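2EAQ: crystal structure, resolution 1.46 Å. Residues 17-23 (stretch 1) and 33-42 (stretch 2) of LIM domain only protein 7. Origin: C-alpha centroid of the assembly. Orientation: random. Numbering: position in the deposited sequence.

Stretch 1 (17-23) LDFGFTI
Stretch 2, residues 33-42: ASVEAGSPAE

Two antiparallel strands, Phe-21 to Ile-23 and Ala-33 to Val-35, form the framework of this contact. Their axes approach to 4.7 Å, with N-to-C directions 172° apart. Phe-21 faces Val-35 as a non-hydrogen-bonded pair, CA to CA 4.4 Å, and Thr-22 faces Ser-34 as a hydrogen-bonded pair, CA to CA 5.4 Å. Phe-21 and Thr-22 are extended, at phi/psi -136/159 and -120/159; Ser-34 and Val-35 answer at -157/153 and -136/117, while Ala-33 departs at -87/-35.

Backbone hydrogen bonds fix this register: Thr-22 N donates to Ser-34 O at 3.2 Å, and Ala-33 N to Thr-22 O at 2.7 Å. Beyond the bridged pairs, Glu-36 N reaches Gly-20 O at 2.8 Å, almost linear at 174°. Between these bonds lie CA-H...O contacts, Phe-21 CA to Ser-34 O at 3.1 Å and Val-35 CA to Gly-20 O at 3.5 Å.

After the strand, Glu-36 to Ser-39 make a type II turn, with phi/psi -81/132, -58/140, 84/-2 and -93/166. The positive phi at its third position favours Gly-38, and Ser-39 N closes the turn on Glu-36 O at 3.2 Å. A helix then begins at Pro-40, whose phi of -59 suits a first helical residue. The chain thus returns to stretch 1, where Ala-41 N donates to Phe-19 O at 3.0 Å. Phe-19 itself sits at -71/-11, just before Gly-20 at 106/10.

Gly-20 is a close crossing. Its CA lies 3.5 Å from Ser-39 CB, and an ideal CB would come within 2.1 Å of that same atom, a clash; its backbone angles independently call for glycine by jamming such a CB against the preceding carbonyl. Its amide is satisfied by Asp-18 (chi1 p), with Gly-20 N to Asp-18 OD1 at 2.8 Å. Asp-18 OD1 also lies 4.0 Å from Glu-36 OE2, two like charges near each other at an exposed margin.

Ser-39, also p, is the helix N-cap: its OG accepts from Glu-42 N at 3.2 Å and donates to Glu-36 O at 2.7 Å. One small hydroxyl therefore ties turn to helix while its CB packs on glycine.

Thr-22 and Ser-34, both p, project on the same face of the sheet and join through Thr-22 OG1 and Ser-34 OG at 2.6 Å, a polar pair suited to a more exposed surface. On the other face, Phe-21 (p, chi2 95°) lies beside Val-35 (t), with Phe-21 CB to Val-35 CG2 at 4.3 Å. The end of Phe-21 leads away from the strand pairing, yet its CD2 meets Ala-41 CB at 4.0 Å, obliquely to the ring; the buried alanine adds apolar contact with a short side chain. Phe-19 (m, chi2 -87°) is buried too, but joins the contact chiefly through its carbonyl. Altogether 461 Å² is buried, summed over both stretches.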

# COMPACT_ATOMS: atom_id res chain seq x y z
N LEU A 17 9.12 7.22 10.10
CA LEU A 17 9.06 7.36 8.65
C LEU A 17 7.97 6.45 8.10
O LEU A 17 7.72 5.38 8.67
CB LEU A 17 10.39 6.96 8.05
CG LEU A 17 11.67 7.65 8.54
CD1 LEU A 17 12.86 7.10 7.77
CD2 LEU A 17 11.52 9.14 8.32
N ASP A 18 7.32 6.84 7.01
CA ASP A 18 6.33 5.95 6.39
C ASP A 18 7.07 4.91 5.53
O ASP A 18 8.28 4.90 5.44
CB ASP A 18 5.32 6.70 5.53
CG ASP A 18 5.97 7.53 4.47
OD1 ASP A 18 6.74 7.02 3.64
OD2 ASP A 18 5.71 8.78 4.46
N PHE A 19 6.30 4.03 4.92
CA PHE A 19 6.87 2.93 4.15
C PHE A 19 7.54 3.30 2.85
O PHE A 19 8.25 2.48 2.28
CB PHE A 19 5.82 1.87 3.86
CG PHE A 19 5.38 1.07 5.06
CD1 PHE A 19 6.06 -0.07 5.45
CD2 PHE A 19 4.26 1.45 5.79
CE1 PHE A 19 5.63 -0.84 6.54
CE2 PHE A 19 3.81 0.69 6.91
CZ PHE A 19 4.51 -0.46 7.27
N GLY A 20 7.38 4.54 2.40
CA GLY A 20 8.07 4.91 1.17
C GLY A 20 7.22 5.02 -0.05
O GLY A 20 7.76 5.18 -1.12
N PHE A 21 5.88 5.00 0.07
CA PHE A 21 5.08 5.18 -1.13
C PHE A 21 3.93 6.15 -0.77
O PHE A 21 3.62 6.35 0.40
CB PHE A 21 4.52 3.82 -1.62
CG PHE A 21 3.49 3.22 -0.74
CD1 PHE A 21 2.15 3.42 -1.01
CD2 PHE A 21 3.84 2.43 0.37
CE1 PHE A 21 1.20 2.84 -0.16
CE2 PHE A 21 2.88 1.88 1.20
CZ PHE A 21 1.58 2.10 0.92
N THR A 22 3.38 6.78 -1.80
CA THR A 22 2.18 7.64 -1.63
C THR A 22 1.09 7.03 -2.51
O THR A 22 1.37 6.30 -3.48
CB THR A 22 2.39 9.07 -2.03
OG1 THR A 22 2.76 9.15 -3.41
CG2 THR A 22 3.52 9.70 -1.16
N ILE A 23 -0.16 7.36 -2.20
CA ILE A 23 -1.31 6.83 -2.91
C ILE A 23 -1.94 7.87 -3.80
O ILE A 23 -1.99 9.08 -3.44
CB ILE A 23 -2.33 6.34 -1.89
CG1 ILE A 23 -1.75 5.12 -1.14
CG2 ILE A 23 -3.66 5.91 -2.59
CD1 ILE A 23 -2.69 4.45 -0.13
N ALA A 33 1.06 6.03 -6.19
CA ALA A 33 1.45 7.25 -6.93
C ALA A 33 2.96 7.42 -7.09
O ALA A 33 3.48 7.94 -8.09
CB ALA A 33 0.89 8.46 -6.20
N SER A 34 3.70 6.99 -6.06
CA SER A 34 5.16 7.16 -6.07
C SER A 34 5.73 6.11 -5.13
O SER A 34 5.05 5.62 -4.21
CB SER A 34 5.49 8.57 -5.54
OG SER A 34 5.20 8.71 -4.13
N VAL A 35 6.99 5.73 -5.41
CA VAL A 35 7.77 4.77 -4.58
C VAL A 35 9.14 5.40 -4.48
O VAL A 35 9.83 5.53 -5.48
CB VAL A 35 7.82 3.38 -5.24
CG1 VAL A 35 8.62 2.43 -4.33
CG2 VAL A 35 6.46 2.81 -5.38
N GLU A 36 9.53 5.73 -3.25
CA GLU A 36 10.76 6.44 -3.00
C GLU A 36 12.00 5.58 -2.99
O GLU A 36 12.04 4.50 -2.41
CB GLU A 36 10.68 7.08 -1.64
CG GLU A 36 9.67 8.18 -1.46
CD GLU A 36 9.93 8.76 -0.05
OE1 GLU A 36 10.83 9.64 0.08
OE2 GLU A 36 9.30 8.29 0.90
N ALA A 37 13.02 6.03 -3.69
CA ALA A 37 14.30 5.33 -3.67
C ALA A 37 14.78 5.26 -2.23
O ALA A 37 14.62 6.20 -1.44
CB ALA A 37 15.32 6.08 -4.53
N GLY A 38 15.33 4.09 -1.92
CA GLY A 38 15.89 3.81 -0.61
C GLY A 38 14.91 3.34 0.45
O GLY A 38 15.33 3.04 1.58
N SER A 39 13.62 3.27 0.11
CA SER A 39 12.61 2.94 1.08
C SER A 39 12.25 1.48 1.16
O SER A 39 12.58 0.71 0.28
CB SER A 39 11.29 3.71 0.71
OG SER A 39 10.70 3.15 -0.45
N PRO A 40 11.54 1.08 2.22
CA PRO A 40 11.10 -0.32 2.34
C PRO A 40 10.20 -0.68 1.13
O PRO A 40 10.24 -1.82 0.59
CB PRO A 40 10.28 -0.30 3.63
CG PRO A 40 10.98 0.68 4.49
CD PRO A 40 11.35 1.80 3.48
N ALA A 41 9.38 0.25 0.67
CA ALA A 41 8.48 -0.06 -0.46
C ALA A 41 9.28 -0.32 -1.74
O ALA A 41 8.91 -1.20 -2.51
CB ALA A 41 7.49 1.09 -0.63
N GLU A 42 10.41 0.37 -1.95
CA GLU A 42 11.23 0.13 -3.12
C GLU A 42 11.92 -1.22 -2.95
O GLU A 42 11.95 -2.00 -3.88
CB GLU A 42 12.26 1.27 -3.28
CG GLU A 42 13.23 1.05 -4.40
CD GLU A 42 12.66 1.15 -5.78
OE1 GLU A 42 11.42 1.33 -6.00
OE2 GLU A 42 13.49 1.05 -6.71